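Local coordinates for capsule biosynthesis protein CapD proenzyme (Bacillus anthracis, PDB 3G9K) that cleaves the poly-gamma-D-glutamate capsule and, as a transpeptidase, links it by an amide bond to meso-diaminopimelic acid of the peptidoglycan, at residues D46-V58 and S117-A131. Numbering follows the deposited sequence.
Sequences DAAIVVSYVLGVV and SLPMGELLQPAINYA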
loop_
_atom_site.group_PDB
_atom_site.type_symbol
_atom_site.label_atom_id
_atom_site.label_comp_id
_atom_site.label_asym_id
_atom_site.label_seq_id
_atom_site.Cartn_x
_atom_site.Cartn_y
_atom_site.Cartn_z
ATOM N N ASP A 46 9.643 -13.518 5.571
ATOM C CA ASP A 46 10.963 -12.929 5.853
ATOM C C ASP A 46 11.391 -11.805 4.899
ATOM O O ASP A 46 11.876 -10.734 5.318
ATOM C CB ASP A 46 11.994 -14.033 5.835
ATOM C CG ASP A 46 11.890 -14.943 7.045
ATOM O OD1 ASP A 46 11.090 -14.675 7.968
ATOM O OD2 ASP A 46 12.641 -15.923 7.074
ATOM N N ALA A 47 11.250 -12.049 3.599
ATOM C CA ALA A 47 11.494 -11.021 2.600
ATOM C C ALA A 47 10.591 -9.793 2.784
ATOM O O ALA A 47 11.022 -8.684 2.548
ATOM C CB ALA A 47 11.327 -11.588 1.185
ATOM N N ALA A 48 9.336 -9.998 3.155
ATOM C CA ALA A 48 8.393 -8.883 3.341
ATOM C C ALA A 48 8.813 -7.969 4.522
ATOM O O ALA A 48 8.661 -6.753 4.474
ATOM C CB ALA A 48 6.960 -9.440 3.587
ATOM N N ILE A 49 9.386 -8.565 5.562
ATOM C CA ILE A 49 9.854 -7.802 6.710
ATOM C C ILE A 49 11.053 -6.984 6.298
ATOM O O ILE A 49 11.171 -5.778 6.631
ATOM C CB ILE A 49 10.235 -8.723 7.904
ATOM C CG1 ILE A 49 8.973 -9.352 8.480
ATOM C CG2 ILE A 49 11.052 -7.940 8.929
ATOM C CD1 ILE A 49 9.172 -10.569 9.443
ATOM N N VAL A 50 11.953 -7.625 5.579
ATOM C CA VAL A 50 13.138 -6.927 5.045
ATOM C C VAL A 50 12.721 -5.758 4.125
ATOM O O VAL A 50 13.184 -4.635 4.272
ATOM C CB VAL A 50 14.016 -7.899 4.269
ATOM C CG1 VAL A 50 15.040 -7.156 3.510
ATOM C CG2 VAL A 50 14.663 -8.924 5.244
ATOM N N VAL A 51 11.866 -6.052 3.162
ATOM C CA VAL A 51 11.320 -5.066 2.239
ATOM C C VAL A 51 10.615 -3.939 2.987
ATOM O O VAL A 51 10.778 -2.779 2.633
ATOM C CB VAL A 51 10.364 -5.701 1.185
ATOM C CG1 VAL A 51 9.588 -4.620 0.417
ATOM C CG2 VAL A 51 11.142 -6.604 0.174
ATOM N N SER A 52 9.792 -4.273 3.975
ATOM C CA SER A 52 9.033 -3.202 4.692
ATOM C C SER A 52 9.968 -2.234 5.392
ATOM O O SER A 52 9.853 -1.013 5.249
ATOM C CB SER A 52 8.057 -3.761 5.691
ATOM O OG SER A 52 7.058 -4.463 5.020
ATOM N N TYR A 53 10.939 -2.773 6.103
ATOM C CA TYR A 53 11.949 -1.918 6.735
ATOM C C TYR A 53 12.859 -1.088 5.758
ATOM O O TYR A 53 13.200 0.061 6.025
ATOM C CB TYR A 53 12.771 -2.764 7.718
ATOM C CG TYR A 53 12.242 -2.816 9.134
ATOM C CD1 TYR A 53 11.619 -3.943 9.631
ATOM C CD2 TYR A 53 12.437 -1.748 9.994
ATOM C CE1 TYR A 53 11.176 -3.998 10.998
ATOM C CE2 TYR A 53 12.005 -1.787 11.282
ATOM C CZ TYR A 53 11.368 -2.914 11.789
ATOM O OH TYR A 53 10.954 -2.878 13.081
ATOM N N VAL A 54 13.277 -1.669 4.639
ATOM C CA VAL A 54 14.060 -0.960 3.622
ATOM C C VAL A 54 13.293 0.248 3.029
ATOM O O VAL A 54 13.832 1.349 2.929
ATOM C CB VAL A 54 14.521 -1.952 2.500
ATOM C CG1 VAL A 54 14.960 -1.203 1.253
ATOM C CG2 VAL A 54 15.607 -2.895 3.067
ATOM N N LEU A 55 12.020 0.037 2.731
ATOM C CA LEU A 55 11.103 1.035 2.200
ATOM C C LEU A 55 10.974 2.172 3.204
ATOM O O LEU A 55 10.994 3.347 2.807
ATOM C CB LEU A 55 9.742 0.415 1.855
ATOM C CG LEU A 55 9.715 -0.392 0.549
ATOM C CD1 LEU A 55 8.396 -1.122 0.499
ATOM C CD2 LEU A 55 9.958 0.484 -0.679
ATOM N N GLY A 56 10.924 1.854 4.497
ATOM C CA GLY A 56 10.873 2.895 5.551
ATOM C C GLY A 56 12.108 3.760 5.554
ATOM O O GLY A 56 12.111 4.935 5.989
ATOM N N VAL A 57 13.204 3.197 5.069
ATOM C CA VAL A 57 14.457 3.974 5.006
ATOM C C VAL A 57 14.624 4.729 3.684
ATOM O O VAL A 57 14.928 5.922 3.659
ATOM C CB VAL A 57 15.678 3.051 5.254
ATOM C CG1 VAL A 57 16.958 3.808 4.979
ATOM C CG2 VAL A 57 15.664 2.514 6.688
ATOM N N VAL A 58 14.444 4.039 2.571
ATOM C CA VAL A 58 14.777 4.606 1.268
ATOM C C VAL A 58 13.577 5.261 0.581
ATOM O O VAL A 58 13.743 6.035 -0.384
ATOM C CB VAL A 58 15.425 3.524 0.324
ATOM C CG1 VAL A 58 16.664 2.884 0.994
ATOM C CG2 VAL A 58 14.394 2.432 -0.066
ATOM N N SER A 117 10.700 -16.954 9.730
ATOM C CA SER A 117 11.621 -18.089 9.823
ATOM C C SER A 117 12.981 -17.711 10.371
ATOM O O SER A 117 13.442 -18.274 11.374
ATOM C CB SER A 117 11.787 -18.752 8.449
ATOM O OG SER A 117 10.652 -19.531 8.174
ATOM N N LEU A 118 13.629 -16.769 9.717
ATOM C CA LEU A 118 14.945 -16.326 10.148
ATOM C C LEU A 118 14.789 -15.431 11.401
ATOM O O LEU A 118 13.716 -14.890 11.647
ATOM C CB LEU A 118 15.630 -15.584 9.010
ATOM C CG LEU A 118 16.021 -16.425 7.775
ATOM C CD1 LEU A 118 16.349 -15.581 6.522
ATOM C CD2 LEU A 118 17.225 -17.287 8.138
ATOM N N PRO A 119 15.845 -15.318 12.228
ATOM C CA PRO A 119 15.776 -14.377 13.350
ATOM C C PRO A 119 15.637 -12.930 12.891
ATOM O O PRO A 119 16.145 -12.556 11.829
ATOM C CB PRO A 119 17.135 -14.552 14.039
ATOM C CG PRO A 119 18.005 -15.150 13.019
ATOM C CD PRO A 119 17.134 -16.019 12.178
HETATM N N MSE A 120 14.974 -12.145 13.739
HETATM C CA MSE A 120 14.663 -10.764 13.406
HETATM C C MSE A 120 15.896 -9.920 13.115
HETATM O O MSE A 120 15.914 -9.151 12.153
HETATM C CB MSE A 120 13.828 -10.141 14.524
HETATM C CG MSE A 120 13.248 -8.817 14.149
HETATM SE SE MSE A 120 12.137 -9.065 12.573
HETATM C CE MSE A 120 10.488 -8.489 13.354
ATOM N N GLY A 121 16.931 -10.080 13.922
ATOM C CA GLY A 121 18.089 -9.246 13.775
ATOM C C GLY A 121 18.594 -9.176 12.360
ATOM O O GLY A 121 18.862 -8.137 11.842
ATOM N N GLU A 122 18.729 -10.324 11.747
ATOM C CA GLU A 122 19.205 -10.434 10.368
ATOM C C GLU A 122 18.339 -9.654 9.377
ATOM O O GLU A 122 18.833 -9.032 8.440
ATOM C CB GLU A 122 19.177 -11.889 9.876
ATOM C CG GLU A 122 20.033 -12.867 10.580
ATOM C CD GLU A 122 19.901 -14.290 10.005
ATOM O OE1 GLU A 122 19.326 -14.479 8.898
ATOM O OE2 GLU A 122 20.377 -15.224 10.652
ATOM N N LEU A 123 17.037 -9.748 9.570
ATOM C CA LEU A 123 16.070 -9.090 8.703
ATOM C C LEU A 123 16.070 -7.550 8.753
ATOM O O LEU A 123 15.725 -6.922 7.758
ATOM C CB LEU A 123 14.705 -9.639 9.032
ATOM C CG LEU A 123 14.548 -11.166 8.962
ATOM C CD1 LEU A 123 13.107 -11.565 9.334
ATOM C CD2 LEU A 123 14.910 -11.777 7.574
ATOM N N LEU A 124 16.514 -6.957 9.883
ATOM C CA LEU A 124 16.596 -5.505 10.029
ATOM C C LEU A 124 17.873 -4.953 9.457
ATOM O O LEU A 124 17.962 -3.764 9.194
ATOM C CB LEU A 124 16.470 -5.106 11.513
ATOM C CG LEU A 124 15.045 -4.845 12.018
ATOM C CD1 LEU A 124 14.198 -6.061 11.902
ATOM C CD2 LEU A 124 15.057 -4.347 13.486
ATOM N N GLN A 125 18.876 -5.817 9.262
ATOM C CA GLN A 125 20.197 -5.342 8.913
ATOM C C GLN A 125 20.267 -4.620 7.566
ATOM O O GLN A 125 20.930 -3.616 7.466
ATOM C CB GLN A 125 21.269 -6.459 9.000
ATOM C CG GLN A 125 22.688 -5.916 9.020
ATOM C CD GLN A 125 23.001 -5.145 10.284
ATOM O OE1 GLN A 125 22.722 -5.603 11.388
ATOM N NE2 GLN A 125 23.570 -3.995 10.129
ATOM N N PRO A 126 19.627 -5.140 6.514
ATOM C CA PRO A 126 19.738 -4.335 5.280
ATOM C C PRO A 126 19.242 -2.876 5.400
ATOM O O PRO A 126 19.876 -1.958 4.902
ATOM C CB PRO A 126 18.907 -5.135 4.285
ATOM C CG PRO A 126 19.000 -6.534 4.783
ATOM C CD PRO A 126 18.879 -6.374 6.281
ATOM N N ALA A 127 18.099 -2.689 6.056
ATOM C CA ALA A 127 17.578 -1.350 6.305
ATOM C C ALA A 127 18.583 -0.512 7.101
ATOM O O ALA A 127 18.839 0.621 6.741
ATOM C CB ALA A 127 16.277 -1.415 7.046
ATOM N N ILE A 128 19.146 -1.096 8.157
ATOM C CA ILE A 128 20.108 -0.449 9.013
ATOM C C ILE A 128 21.301 0.024 8.185
ATOM O O ILE A 128 21.769 1.118 8.396
ATOM C CB ILE A 128 20.556 -1.363 10.189
ATOM C CG1 ILE A 128 19.431 -1.550 11.223
ATOM C CG2 ILE A 128 21.784 -0.828 10.862
ATOM C CD1 ILE A 128 19.728 -2.688 12.229
ATOM N N ASN A 129 21.755 -0.791 7.221
ATOM C CA ASN A 129 22.910 -0.436 6.378
ATOM C C ASN A 129 22.647 0.808 5.515
ATOM O O ASN A 129 23.484 1.709 5.401
ATOM C CB ASN A 129 23.282 -1.623 5.463
ATOM C CG ASN A 129 23.885 -2.826 6.217
ATOM O OD1 ASN A 129 23.930 -3.944 5.660
ATOM N ND2 ASN A 129 24.348 -2.613 7.449
ATOM N N TYR A 130 21.459 0.874 4.916
ATOM C CA TYR A 130 21.031 2.057 4.146
ATOM C C TYR A 130 20.847 3.289 5.016
ATOM O O TYR A 130 21.188 4.381 4.587
ATOM C CB TYR A 130 19.752 1.789 3.335
ATOM C CG TYR A 130 19.911 0.802 2.194
ATOM C CD1 TYR A 130 20.837 1.017 1.169
ATOM C CD2 TYR A 130 19.098 -0.315 2.106
ATOM C CE1 TYR A 130 20.977 0.114 0.118
ATOM C CE2 TYR A 130 19.229 -1.206 1.077
ATOM C CZ TYR A 130 20.171 -0.996 0.082
ATOM O OH TYR A 130 20.296 -1.912 -0.948
ATOM N N ALA A 131 20.382 3.114 6.253
ATOM C CA ALA A 131 20.307 4.233 7.215
ATOM C C ALA A 131 21.724 4.749 7.547
ATOM O O ALA A 131 21.985 5.926 7.472
ATOM C CB ALA A 131 19.588 3.811 8.491
HETATM O O HOH W 1 15.758 -4.489 6.348
#
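Two nearly parallel helices of the Ntn-hydrolase-type gamma-glutamyltransferase fold, 46-58 and 120-131, pack through D46, V50, Y53, V54 and V57 against L123, L124, A127 and Y130, in the large-chain part of CapD. Their axes cross at -22° and approach to 8.1 Å. At one end the D46 carboxylate grips the loop that leads into the second helix: OD1 takes S117 N at 2.9 Å through its syn lone pair, and OD2 takes L118 N, also at 2.9 Å, on its syn side but with the donor 29° out of the carboxylate plane. D46 N is in turn bonded to S43 OG. L123 sits between the D46, I49 and V50 side chains, its CD2 3.7 Å from V50 CG2. With CG2 of I49 anti to the backbone N, that methyl reaches both L123 CB and the selenium of M120, a selenomethionine. L124 lays CG over one face of the Y53 ring, 4.1 Å from the centroid and 10° off the normal, a CH-pi contact; F104 meets the same tyrosine edge-to-face. At the small A127 the backbones come nearest, opposite V54, and its CB lies 3.6 Å from Y53 O. Farther on, V57 divides its two methyls over the second helix, CG2 against A127 CB and O, CG1 against Y130 CB and A131 N. The second helix is kinked at P126, where the N of A127 lacks a bond to the preceding turn; a water between the helices accepts from A127 N at 3.0 Å, donates to L123 O at 2.8 Å and, weakly, to V50 O.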